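Gingipain R2 Pro-Domain (Porphyromonas gingivalis, PDB 4IEF) is the propeptide of an arginine-specific cysteine protease and probably keeps the gingipain zymogen latent, and assists its folding, until it is cleaved away. Local coordinates at residues N34-G39 against V49-E54; K61-L66 against G119-E124; R71-S76 against V202-E207; E84-K89 against E168-V173. All coordinates share one frame; numbering follows the deposited sequence.

Contact 1 of 4, residues N34-G39 against V49-E54; sequences NLQFTG and VPTFTE
Phe37 lays the CD2–CE2 side of its ring against the pyrrolidine of Pro50, CE2 lying 3.7 Å from Pro50 CB, the two side chains meeting at a slant. They form a non-hydrogen-bonded pair of a beta hairpin made by strands 36-42 and 45-51, a two-stranded antiparallel sheet. Proline suits this position, since its missing N-H is not needed for pairing with Phe37. The hydrogen-bonded pairs lie on either side of it: Gln36 with Thr51, where Gln36 N reaches Thr51 O at 2.7 Å, and Thr38 with Val49, where Val49 N gives a 2.7 Å bond to Thr38 O. Leu35, on the same side as Phe37, sends CD1 to 4.4 Å from Phe52 CD2, and both side chains continue onto Leu154 of strand 144-157. On the opposite face from Phe37 and Pro50, Thr51 OG1 stands between its own backbone N and carbonyl carbon (chi1 50°), beside Gln36 CB, and makes a weak bond to Gln36 O. Beyond the paired strands, a water accepts from Asn34 ND2 at 2.9 Å and donates to Thr53 OG1, itself also bonded to Asp33, although the 2.5 Å between the water oxygen and Thr53 OG1 is unusually short and uncertain.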
loop_
_atom_site.group_PDB
_atom_site.type_symbol
_atom_site.label_atom_id
_atom_site.label_comp_id
_atom_site.label_asym_id
_atom_site.label_seq_id
_atom_site.Cartn_x
_atom_site.Cartn_y
_atom_site.Cartn_z
ATOM N N ASN A 34 -10.333 4.195 25.603
ATOM C CA ASN A 34 -10.680 5.591 25.301
ATOM C C ASN A 34 -12.075 5.738 24.626
ATOM O O ASN A 34 -12.209 6.421 23.608
ATOM C CB ASN A 34 -9.569 6.239 24.439
ATOM C CG ASN A 34 -9.627 7.749 24.338
ATOM O OD1 ASN A 34 -10.068 8.451 25.246
ATOM N ND2 ASN A 34 -9.163 8.277 23.229
ATOM N N LEU A 35 -13.109 5.105 25.204
ATOM C CA LEU A 35 -14.471 5.229 24.671
ATOM C C LEU A 35 -14.981 6.664 24.866
ATOM O O LEU A 35 -15.017 7.162 25.987
ATOM C CB LEU A 35 -15.445 4.218 25.300
ATOM C CG LEU A 35 -16.926 4.369 24.889
ATOM C CD1 LEU A 35 -17.172 3.856 23.471
ATOM C CD2 LEU A 35 -17.832 3.672 25.880
ATOM N N GLN A 36 -15.331 7.330 23.758
ATOM C CA GLN A 36 -15.840 8.710 23.760
ATOM C C GLN A 36 -17.145 8.804 22.976
ATOM O O GLN A 36 -17.417 7.956 22.122
ATOM C CB GLN A 36 -14.806 9.704 23.173
ATOM C CG GLN A 36 -13.399 9.593 23.771
ATOM C CD GLN A 36 -12.788 10.887 24.244
ATOM O OE1 GLN A 36 -11.715 11.280 23.782
ATOM N NE2 GLN A 36 -13.393 11.512 25.251
ATOM N N PHE A 37 -17.935 9.851 23.250
ATOM C CA PHE A 37 -19.203 10.107 22.575
ATOM C C PHE A 37 -19.213 11.541 22.068
ATOM O O PHE A 37 -18.934 12.468 22.830
ATOM C CB PHE A 37 -20.397 9.829 23.510
ATOM C CG PHE A 37 -20.533 8.386 23.928
ATOM C CD1 PHE A 37 -19.979 7.934 25.125
ATOM C CD2 PHE A 37 -21.214 7.475 23.129
ATOM C CE1 PHE A 37 -20.101 6.592 25.509
ATOM C CE2 PHE A 37 -21.331 6.138 23.510
ATOM C CZ PHE A 37 -20.769 5.703 24.695
ATOM N N THR A 38 -19.478 11.713 20.771
ATOM C CA THR A 38 -19.543 13.018 20.106
ATOM C C THR A 38 -21.016 13.338 19.820
ATOM O O THR A 38 -21.705 12.561 19.155
ATOM C CB THR A 38 -18.669 13.010 18.831
ATOM O OG1 THR A 38 -17.355 12.565 19.167
ATOM C CG2 THR A 38 -18.588 14.373 18.153
ATOM N N GLY A 39 -21.479 14.462 20.347
ATOM C CA GLY A 39 -22.843 14.935 20.152
ATOM C C GLY A 39 -23.052 15.471 18.749
ATOM O O GLY A 39 -22.284 16.317 18.285
ATOM N N VAL A 49 -22.263 9.903 18.740
ATOM C CA VAL A 49 -21.422 9.132 17.828
ATOM C C VAL A 49 -20.327 8.494 18.707
ATOM O O VAL A 49 -19.455 9.210 19.206
ATOM C CB VAL A 49 -20.840 9.940 16.629
ATOM C CG1 VAL A 49 -19.848 9.101 15.821
ATOM C CG2 VAL A 49 -21.941 10.467 15.726
ATOM N N PRO A 50 -20.383 7.172 18.953
ATOM C CA PRO A 50 -19.348 6.547 19.792
ATOM C C PRO A 50 -18.035 6.347 19.035
ATOM O O PRO A 50 -18.048 6.061 17.841
ATOM C CB PRO A 50 -19.968 5.199 20.189
ATOM C CG PRO A 50 -21.350 5.171 19.578
ATOM C CD PRO A 50 -21.357 6.172 18.477
ATOM N N THR A 51 -16.900 6.528 19.738
ATOM C CA THR A 51 -15.547 6.330 19.212
ATOM C C THR A 51 -14.675 5.677 20.267
ATOM O O THR A 51 -14.817 5.985 21.448
ATOM C CB THR A 51 -14.891 7.650 18.735
ATOM O OG1 THR A 51 -14.996 8.647 19.749
ATOM C CG2 THR A 51 -15.452 8.160 17.417
ATOM N N PHE A 52 -13.771 4.775 19.847
ATOM C CA PHE A 52 -12.802 4.128 20.730
ATOM C C PHE A 52 -11.553 3.794 19.921
ATOM O O PHE A 52 -11.626 3.718 18.691
ATOM C CB PHE A 52 -13.381 2.891 21.462
ATOM C CG PHE A 52 -13.841 1.710 20.630
ATOM C CD1 PHE A 52 -12.940 0.729 20.220
ATOM C CD2 PHE A 52 -15.190 1.527 20.341
ATOM C CE1 PHE A 52 -13.370 -0.382 19.485
ATOM C CE2 PHE A 52 -15.619 0.414 19.602
ATOM C CZ PHE A 52 -14.704 -0.526 19.169
ATOM N N THR A 53 -10.406 3.619 20.602
ATOM C CA THR A 53 -9.120 3.299 19.965
ATOM C C THR A 53 -9.260 2.049 19.073
ATOM O O THR A 53 -9.738 1.003 19.530
ATOM C CB THR A 53 -8.012 3.124 21.014
ATOM O OG1 THR A 53 -8.142 4.139 22.012
ATOM C CG2 THR A 53 -6.620 3.174 20.403
ATOM N N GLU A 54 -8.894 2.209 17.781
ATOM C CA GLU A 54 -8.928 1.200 16.712
ATOM C C GLU A 54 -10.385 0.802 16.340
ATOM O O GLU A 54 -10.598 -0.169 15.604
ATOM C CB GLU A 54 -8.083 -0.033 17.095
ATOM C CG GLU A 54 -7.375 -0.704 15.936
ATOM C CD GLU A 54 -6.657 -1.992 16.288
ATOM O OE1 GLU A 54 -6.150 -2.108 17.428
ATOM O OE2 GLU A 54 -6.587 -2.882 15.413
HETATM O O HOH W 1 -8.105 6.490 21.164
#

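Contact 2 of 4, residues K61-L66 against G119-E124; sequences KGTPIL and GQSYNE
Gly62 and Gly119 bring their backbones together with CA atoms only 4.1 Å apart, and Gly119 N donates to Gly62 O at 2.9 Å, in the carbonyl plane on a lone pair. Neither segment is a strand: 61-66 is irregular, whereas 120-123 forms a short 3-10 segment. The positive phi of Gly62 (90°) and the closeness of the two chains both favour residues without a CB here; one on Gly62 would sit tight against Gly119 CA, and one on Gly119 tight against Gly62 O. The same carbonyl oxygen meets the rim of the Tyr122 ring, in its plane, 3.3 Å from CE1, so an aromatic C-H edge faces it beside the amide donor. Ser121 points its CB toward the other segment and sets OG 3.5 Å from Thr63 CA and 3.6 Å from Thr63 CG2. Tyr122 and Pro64 approach tip to tip: Pro64 CG lies 3.7 Å from Tyr122 CZ, and Tyr122 OH comes to 3.2 Å from Pro64 CA. The hydroxyl is bonded to Ile98 O, farther back in the same connection between strands 79-93 and 133-141, while Tyr156 of strand 144-157 touches both Pro64 and Tyr122. The arrangement is loop-to-loop packing, in which a close glycine-glycine approach and a tyrosine-proline contact join a 3-10 segment to the connection between strands 45-51 and 69-74.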
loop_
_atom_site.group_PDB
_atom_site.type_symbol
_atom_site.label_atom_id
_atom_site.label_comp_id
_atom_site.label_asym_id
_atom_site.label_seq_id
_atom_site.Cartn_x
_atom_site.Cartn_y
_atom_site.Cartn_z
ATOM N N LYS A 61 -26.299 1.941 6.745
ATOM C CA LYS A 61 -26.974 3.236 6.727
ATOM C C LYS A 61 -28.345 3.160 7.422
ATOM O O LYS A 61 -29.153 2.279 7.112
ATOM C CB LYS A 61 -27.126 3.732 5.280
ATOM C CG LYS A 61 -27.491 5.206 5.161
ATOM C CD LYS A 61 -27.820 5.572 3.722
ATOM C CE LYS A 61 -28.370 6.967 3.600
ATOM N NZ LYS A 61 -29.748 7.045 4.140
ATOM N N GLY A 62 -28.561 4.053 8.383
ATOM C CA GLY A 62 -29.807 4.137 9.138
ATOM C C GLY A 62 -29.863 3.298 10.399
ATOM O O GLY A 62 -30.841 3.397 11.154
ATOM N N THR A 63 -28.845 2.437 10.619
ATOM C CA THR A 63 -28.731 1.580 11.808
ATOM C C THR A 63 -27.773 2.267 12.807
ATOM O O THR A 63 -26.961 3.096 12.376
ATOM C CB THR A 63 -28.278 0.144 11.449
ATOM O OG1 THR A 63 -26.890 0.123 11.113
ATOM C CG2 THR A 63 -29.141 -0.516 10.364
ATOM N N PRO A 64 -27.805 1.941 14.122
ATOM C CA PRO A 64 -26.933 2.665 15.069
ATOM C C PRO A 64 -25.435 2.566 14.766
ATOM O O PRO A 64 -24.972 1.506 14.358
ATOM C CB PRO A 64 -27.264 2.022 16.421
ATOM C CG PRO A 64 -28.634 1.453 16.251
ATOM C CD PRO A 64 -28.701 0.999 14.829
ATOM N N ILE A 65 -24.690 3.689 14.943
ATOM C CA ILE A 65 -23.227 3.722 14.770
ATOM C C ILE A 65 -22.650 2.958 15.947
ATOM O O ILE A 65 -22.685 3.434 17.080
ATOM C CB ILE A 65 -22.627 5.152 14.642
ATOM C CG1 ILE A 65 -23.154 5.861 13.374
ATOM C CG2 ILE A 65 -21.067 5.117 14.664
ATOM C CD1 ILE A 65 -22.925 7.358 13.321
ATOM N N LEU A 66 -22.222 1.726 15.691
ATOM C CA LEU A 66 -21.674 0.869 16.726
ATOM C C LEU A 66 -20.327 0.338 16.239
ATOM O O LEU A 66 -20.260 -0.743 15.638
ATOM C CB LEU A 66 -22.675 -0.242 17.094
ATOM C CG LEU A 66 -24.043 0.262 17.629
ATOM C CD1 LEU A 66 -25.132 -0.776 17.460
ATOM C CD2 LEU A 66 -23.935 0.787 19.066
ATOM N N GLY A 119 -33.240 4.845 10.293
ATOM C CA GLY A 119 -33.896 3.802 9.509
ATOM C C GLY A 119 -34.964 3.089 10.311
ATOM O O GLY A 119 -35.169 3.421 11.482
ATOM N N GLN A 120 -35.631 2.081 9.701
ATOM C CA GLN A 120 -36.699 1.294 10.323
ATOM C C GLN A 120 -36.192 0.469 11.519
ATOM O O GLN A 120 -36.982 0.145 12.410
ATOM C CB GLN A 120 -37.356 0.372 9.280
ATOM C CG GLN A 120 -38.877 0.555 9.158
ATOM C CD GLN A 120 -39.646 0.055 10.370
ATOM O OE1 GLN A 120 -40.311 0.824 11.077
ATOM N NE2 GLN A 120 -39.620 -1.250 10.609
ATOM N N SER A 121 -34.872 0.160 11.548
ATOM C CA SER A 121 -34.204 -0.588 12.613
ATOM C C SER A 121 -34.379 0.084 13.997
ATOM O O SER A 121 -34.293 -0.606 15.018
ATOM C CB SER A 121 -32.721 -0.745 12.286
ATOM O OG SER A 121 -32.053 0.501 12.172
ATOM N N TYR A 122 -34.656 1.419 14.020
ATOM C CA TYR A 122 -34.864 2.220 15.238
ATOM C C TYR A 122 -36.259 2.001 15.880
ATOM O O TYR A 122 -36.535 2.549 16.952
ATOM C CB TYR A 122 -34.605 3.714 14.979
ATOM C CG TYR A 122 -33.152 4.081 15.191
ATOM C CD1 TYR A 122 -32.205 3.864 14.193
ATOM C CD2 TYR A 122 -32.706 4.567 16.419
ATOM C CE1 TYR A 122 -30.854 4.130 14.407
ATOM C CE2 TYR A 122 -31.356 4.837 16.644
ATOM C CZ TYR A 122 -30.437 4.629 15.628
ATOM O OH TYR A 122 -29.115 4.922 15.819
ATOM N N ASN A 123 -37.107 1.171 15.255
ATOM C CA ASN A 123 -38.424 0.817 15.789
ATOM C C ASN A 123 -38.432 -0.648 16.271
ATOM O O ASN A 123 -39.446 -1.110 16.790
ATOM C CB ASN A 123 -39.524 1.053 14.736
ATOM C CG ASN A 123 -39.627 2.477 14.227
ATOM O OD1 ASN A 123 -40.147 3.385 14.890
ATOM N ND2 ASN A 123 -39.196 2.690 13.000
ATOM N N GLU A 124 -37.291 -1.359 16.132
ATOM C CA GLU A 124 -37.136 -2.771 16.503
ATOM C C GLU A 124 -36.593 -2.921 17.930
ATOM O O GLU A 124 -35.516 -2.407 18.245
ATOM C CB GLU A 124 -36.223 -3.493 15.491
ATOM C CG GLU A 124 -36.875 -3.709 14.135
ATOM C CD GLU A 124 -35.931 -3.892 12.962
ATOM O OE1 GLU A 124 -36.202 -3.296 11.894
ATOM O OE2 GLU A 124 -34.936 -4.639 13.099
#

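Contact 3 of 4, residues R71-S76 against V202-E207; sequences RSLAVS and VFMNYE
Asn205 turns toward strand 69-74, and its CB meets Leu73 CD2 at 3.9 Å, the two side chains crossing at about a right angle. With CG between the backbone N and the carbonyl carbon (chi1 70°), the amide carbon also lies against Leu73 CD2. At the tip, OD1 accepts from Ala74 N at 2.7 Å on a lone pair and also lies 3.3 Å from Leu73 CA, and ND2 donates to Ala74 O at 2.9 Å, the oxygen lying in the plane of the Asn205 amide. One carboxamide thus satisfies both backbone polar groups of Ala74. Ala74 CB also rests over one face of the Phe203 ring, 4.2 Å from the centroid, a CH-pi contact, while Val202 CG1 lies over the centre of the opposite face. Met204 SD packs beside the aliphatic part of Arg71 and weakly accepts from NH1 at 3.6 Å; the guanidinium is held chiefly by its salt bridge with Glu54. Ser72 OG is bonded to an acidic side chain of another protein chain. An asparagine carboxamide bonding both N and O of one strand residue is how the peptide leaving helix 196-202 closes over strand 69-74 of the antiparallel sheet.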
loop_
_atom_site.group_PDB
_atom_site.type_symbol
_atom_site.label_atom_id
_atom_site.label_comp_id
_atom_site.label_asym_id
_atom_site.label_seq_id
_atom_site.Cartn_x
_atom_site.Cartn_y
_atom_site.Cartn_z
ATOM N N ARG A 71 -9.136 -7.653 13.795
ATOM C CA ARG A 71 -7.780 -8.187 13.841
ATOM C C ARG A 71 -7.668 -9.428 12.971
ATOM O O ARG A 71 -8.578 -10.265 12.946
ATOM C CB ARG A 71 -7.343 -8.506 15.288
ATOM C CG ARG A 71 -6.972 -7.287 16.129
ATOM C CD ARG A 71 -5.759 -6.536 15.597
ATOM N NE ARG A 71 -5.471 -5.351 16.405
ATOM C CZ ARG A 71 -4.633 -5.329 17.436
ATOM N NH1 ARG A 71 -3.966 -6.424 17.784
ATOM N NH2 ARG A 71 -4.445 -4.208 18.122
ATOM N N SER A 72 -6.539 -9.548 12.272
ATOM C CA SER A 72 -6.265 -10.656 11.362
ATOM C C SER A 72 -5.530 -11.776 12.067
ATOM O O SER A 72 -4.629 -11.527 12.879
ATOM C CB SER A 72 -5.465 -10.176 10.156
ATOM O OG SER A 72 -6.189 -9.196 9.430
ATOM N N LEU A 73 -5.919 -13.015 11.749
ATOM C CA LEU A 73 -5.297 -14.199 12.317
ATOM C C LEU A 73 -4.907 -15.191 11.241
ATOM O O LEU A 73 -5.651 -15.382 10.275
ATOM C CB LEU A 73 -6.238 -14.902 13.318
ATOM C CG LEU A 73 -6.625 -14.160 14.606
ATOM C CD1 LEU A 73 -7.860 -14.793 15.232
ATOM C CD2 LEU A 73 -5.464 -14.131 15.609
ATOM N N ALA A 74 -3.735 -15.823 11.413
ATOM C CA ALA A 74 -3.286 -16.933 10.577
ATOM C C ALA A 74 -4.109 -18.154 11.046
ATOM O O ALA A 74 -4.053 -18.502 12.231
ATOM C CB ALA A 74 -1.783 -17.152 10.743
ATOM N N VAL A 75 -4.971 -18.715 10.167
ATOM C CA VAL A 75 -5.894 -19.800 10.552
ATOM C C VAL A 75 -5.578 -21.152 9.838
ATOM O O VAL A 75 -4.521 -21.290 9.212
ATOM C CB VAL A 75 -7.388 -19.378 10.342
ATOM C CG1 VAL A 75 -7.795 -18.252 11.291
ATOM C CG2 VAL A 75 -7.680 -19.001 8.888
ATOM N N SER A 76 -6.494 -22.149 9.972
ATOM C CA SER A 76 -6.378 -23.485 9.371
ATOM C C SER A 76 -6.303 -23.407 7.848
ATOM O O SER A 76 -6.909 -22.533 7.240
ATOM C CB SER A 76 -7.548 -24.375 9.788
ATOM O OG SER A 76 -7.469 -25.655 9.179
ATOM N N VAL A 202 0.833 -8.609 9.509
ATOM C CA VAL A 202 -0.589 -8.778 9.194
ATOM C C VAL A 202 -1.264 -9.625 10.294
ATOM O O VAL A 202 -2.285 -9.205 10.830
ATOM C CB VAL A 202 -0.802 -9.373 7.766
ATOM C CG1 VAL A 202 -2.225 -9.887 7.564
ATOM C CG2 VAL A 202 -0.455 -8.355 6.685
ATOM N N PHE A 203 -0.699 -10.803 10.620
ATOM C CA PHE A 203 -1.273 -11.728 11.599
ATOM C C PHE A 203 -0.654 -11.533 12.983
ATOM O O PHE A 203 0.568 -11.579 13.130
ATOM C CB PHE A 203 -1.119 -13.187 11.128
ATOM C CG PHE A 203 -1.540 -13.430 9.696
ATOM C CD1 PHE A 203 -0.599 -13.736 8.721
ATOM C CD2 PHE A 203 -2.875 -13.315 9.313
ATOM C CE1 PHE A 203 -0.985 -13.940 7.393
ATOM C CE2 PHE A 203 -3.262 -13.538 7.989
ATOM C CZ PHE A 203 -2.315 -13.854 7.038
ATOM N N MET A 204 -1.511 -11.314 13.998
ATOM C CA MET A 204 -1.062 -11.102 15.379
ATOM C C MET A 204 -0.681 -12.432 16.086
ATOM O O MET A 204 -0.092 -12.392 17.167
ATOM C CB MET A 204 -2.099 -10.298 16.206
ATOM C CG MET A 204 -3.453 -10.981 16.426
ATOM S SD MET A 204 -4.634 -9.954 17.375
ATOM C CE MET A 204 -3.880 -9.976 19.002
ATOM N N ASN A 205 -0.956 -13.589 15.449
ATOM C CA ASN A 205 -0.649 -14.911 15.997
ATOM C C ASN A 205 0.427 -15.668 15.179
ATOM O O ASN A 205 0.711 -16.830 15.495
ATOM C CB ASN A 205 -1.936 -15.755 16.066
ATOM C CG ASN A 205 -2.472 -16.179 14.720
ATOM O OD1 ASN A 205 -2.547 -15.391 13.772
ATOM N ND2 ASN A 205 -2.825 -17.445 14.597
ATOM N N TYR A 206 1.035 -15.017 14.160
ATOM C CA TYR A 206 2.029 -15.643 13.278
ATOM C C TYR A 206 3.337 -16.010 14.003
ATOM O O TYR A 206 3.781 -17.157 13.877
ATOM C CB TYR A 206 2.335 -14.774 12.042
ATOM C CG TYR A 206 3.185 -15.494 11.014
ATOM C CD1 TYR A 206 2.641 -16.483 10.198
ATOM C CD2 TYR A 206 4.544 -15.217 10.887
ATOM C CE1 TYR A 206 3.426 -17.173 9.276
ATOM C CE2 TYR A 206 5.338 -15.900 9.967
ATOM C CZ TYR A 206 4.774 -16.874 9.160
ATOM O OH TYR A 206 5.551 -17.552 8.251
ATOM N N GLU A 207 3.953 -15.057 14.738
ATOM C CA GLU A 207 5.207 -15.291 15.470
ATOM C C GLU A 207 5.021 -16.374 16.552
ATOM O O GLU A 207 5.934 -17.175 16.770
ATOM C CB GLU A 207 5.732 -13.982 16.093
ATOM C CG GLU A 207 7.245 -13.917 16.264
ATOM C CD GLU A 207 7.848 -14.744 17.386
ATOM O OE1 GLU A 207 8.659 -15.650 17.085
ATOM O OE2 GLU A 207 7.495 -14.503 18.564
HETATM O O HOH W 2 -4.177 -8.279 12.722
#

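Contact 4 of 4, residues E84-K89 against E168-V173; sequences EVVSSK and EIVVAV
Val86 bulges from its strand and fits its two methyls over the adjoining one: CG2 lies 3.7 Å from Val170 CG1, and CG1 lies 3.8 Å from Ala172 CB, so the short alanine receives one branch and the flank of Val170 the other. This is a classic beta bulge, for Val86 and Ser87 both face Val170. Val170 O takes both their amides, from Val86 N at 2.9 Å and from Ser87 N at 3.2 Å. The register then moves by one residue, and past the bulge Val170 N returns a nearly straight bond (179°) to Ser87 O. Ser87 CB fits flush against Val170 CB at 3.8 Å. On the other face, Val85 sets CG2 beside Val171 CG1 at 4.0 Å, the two side chains crossing at a slant, and CG1 leans toward Ile169 CG2. Glu168 OE2 comes to 3.7 Å from Ser87 OG, while OE1 is in a salt bridge with Arg31. Strand 162-176 is an inner strand, with strand 79-93 and its bulge on it and strand 25-31 also pairing with it through backbone bonds, Ile169 with Phe30 and Val171 with Val28, while Ile169 and Val171 pack on Phe151 of strand 144-157.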
loop_
_atom_site.group_PDB
_atom_site.type_symbol
_atom_site.label_atom_id
_atom_site.label_comp_id
_atom_site.label_asym_id
_atom_site.label_seq_id
_atom_site.Cartn_x
_atom_site.Cartn_y
_atom_site.Cartn_z
ATOM N N GLU A 84 -15.902 -18.255 19.276
ATOM C CA GLU A 84 -16.675 -18.436 20.499
ATOM C C GLU A 84 -16.252 -17.423 21.527
ATOM O O GLU A 84 -15.053 -17.240 21.747
ATOM C CB GLU A 84 -16.506 -19.849 21.087
ATOM C CG GLU A 84 -16.710 -20.995 20.121
ATOM C CD GLU A 84 -16.977 -22.318 20.812
ATOM O OE1 GLU A 84 -18.170 -22.676 20.936
ATOM O OE2 GLU A 84 -16.009 -22.989 21.239
ATOM N N VAL A 85 -17.229 -16.778 22.173
ATOM C CA VAL A 85 -16.968 -15.826 23.247
ATOM C C VAL A 85 -16.778 -16.664 24.505
ATOM O O VAL A 85 -17.740 -17.275 24.981
ATOM C CB VAL A 85 -18.091 -14.761 23.374
ATOM C CG1 VAL A 85 -17.918 -13.904 24.630
ATOM C CG2 VAL A 85 -18.146 -13.889 22.127
ATOM N N VAL A 86 -15.530 -16.754 25.000
ATOM C CA VAL A 86 -15.236 -17.562 26.190
ATOM C C VAL A 86 -15.350 -16.710 27.473
ATOM O O VAL A 86 -15.557 -17.262 28.556
ATOM C CB VAL A 86 -13.885 -18.322 26.111
ATOM C CG1 VAL A 86 -13.937 -19.405 25.037
ATOM C CG2 VAL A 86 -12.702 -17.384 25.882
ATOM N N SER A 87 -15.241 -15.379 27.336
ATOM C CA SER A 87 -15.310 -14.429 28.443
ATOM C C SER A 87 -15.810 -13.071 27.932
ATOM O O SER A 87 -15.388 -12.622 26.864
ATOM C CB SER A 87 -13.940 -14.296 29.110
ATOM O OG SER A 87 -13.888 -13.262 30.079
ATOM N N SER A 88 -16.736 -12.448 28.684
ATOM C CA SER A 88 -17.311 -11.134 28.365
ATOM C C SER A 88 -17.770 -10.422 29.637
ATOM O O SER A 88 -18.173 -11.067 30.605
ATOM C CB SER A 88 -18.464 -11.255 27.371
ATOM O OG SER A 88 -19.582 -11.927 27.929
ATOM N N LYS A 89 -17.698 -9.086 29.624
ATOM C CA LYS A 89 -18.059 -8.210 30.738
ATOM C C LYS A 89 -18.611 -6.911 30.162
ATOM O O LYS A 89 -17.971 -6.312 29.294
ATOM C CB LYS A 89 -16.805 -7.957 31.604
ATOM C CG LYS A 89 -17.011 -7.119 32.861
ATOM C CD LYS A 89 -15.670 -6.639 33.435
ATOM C CE LYS A 89 -14.881 -7.709 34.164
ATOM N NZ LYS A 89 -13.476 -7.290 34.404
ATOM N N GLU A 168 -14.624 -5.812 28.325
ATOM C CA GLU A 168 -13.734 -6.923 27.997
ATOM C C GLU A 168 -14.478 -8.025 27.245
ATOM O O GLU A 168 -15.610 -8.369 27.596
ATOM C CB GLU A 168 -13.062 -7.495 29.252
ATOM C CG GLU A 168 -11.947 -8.481 28.947
ATOM C CD GLU A 168 -11.415 -9.198 30.167
ATOM O OE1 GLU A 168 -10.324 -8.812 30.649
ATOM O OE2 GLU A 168 -12.090 -10.134 30.653
ATOM N N ILE A 169 -13.836 -8.552 26.190
ATOM C CA ILE A 169 -14.311 -9.671 25.371
ATOM C C ILE A 169 -13.115 -10.572 25.069
ATOM O O ILE A 169 -12.138 -10.111 24.475
ATOM C CB ILE A 169 -15.047 -9.264 24.045
ATOM C CG1 ILE A 169 -16.199 -8.253 24.265
ATOM C CG2 ILE A 169 -15.539 -10.523 23.286
ATOM C CD1 ILE A 169 -16.648 -7.496 22.979
ATOM N N VAL A 170 -13.202 -11.853 25.452
ATOM C CA VAL A 170 -12.171 -12.837 25.138
ATOM C C VAL A 170 -12.809 -13.863 24.210
ATOM O O VAL A 170 -13.829 -14.470 24.563
ATOM C CB VAL A 170 -11.490 -13.494 26.372
ATOM C CG1 VAL A 170 -10.386 -14.454 25.936
ATOM C CG2 VAL A 170 -10.931 -12.435 27.321
ATOM N N VAL A 171 -12.222 -14.036 23.012
ATOM C CA VAL A 171 -12.738 -14.990 22.035
ATOM C C VAL A 171 -11.736 -16.117 21.767
ATOM O O VAL A 171 -10.521 -15.915 21.839
ATOM C CB VAL A 171 -13.190 -14.331 20.700
ATOM C CG1 VAL A 171 -14.344 -13.359 20.921
ATOM C CG2 VAL A 171 -12.031 -13.655 19.960
ATOM N N ALA A 172 -12.271 -17.295 21.435
ATOM C CA ALA A 172 -11.502 -18.455 21.017
ATOM C C ALA A 172 -11.826 -18.729 19.544
ATOM O O ALA A 172 -12.988 -18.977 19.196
ATOM C CB ALA A 172 -11.838 -19.662 21.891
ATOM N N VAL A 173 -10.822 -18.594 18.674
ATOM C CA VAL A 173 -10.976 -18.848 17.243
ATOM C C VAL A 173 -10.344 -20.217 16.982
ATOM O O VAL A 173 -9.130 -20.380 17.126
ATOM C CB VAL A 173 -10.413 -17.711 16.348
ATOM C CG1 VAL A 173 -10.533 -18.064 14.864
ATOM C CG2 VAL A 173 -11.118 -16.382 16.643
#

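Contacts 1 and 2 follow one another along the chain and touch, Pro50 CG lying 3.3 Å from Ile65 O, so the hairpin rests on the loop that precedes strand 69-74. Contact 1 also reaches contact 3, 27 Å away between centres, through the salt bridge from Glu54 OE1 to Arg71 NH2 at 2.8 Å. Both segments of contact 4 fall between those of contact 3 in the sequence, and the two share the larger antiparallel sheet, meeting where Leu73 CD1 lies 3.9 Å from Val173 CG2. Contacts 2 and 3 flank the middle of the chain, about 33 Å apart between centres. The bound calcium ion is about 10 Å from the Phe203 side chain of contact 3.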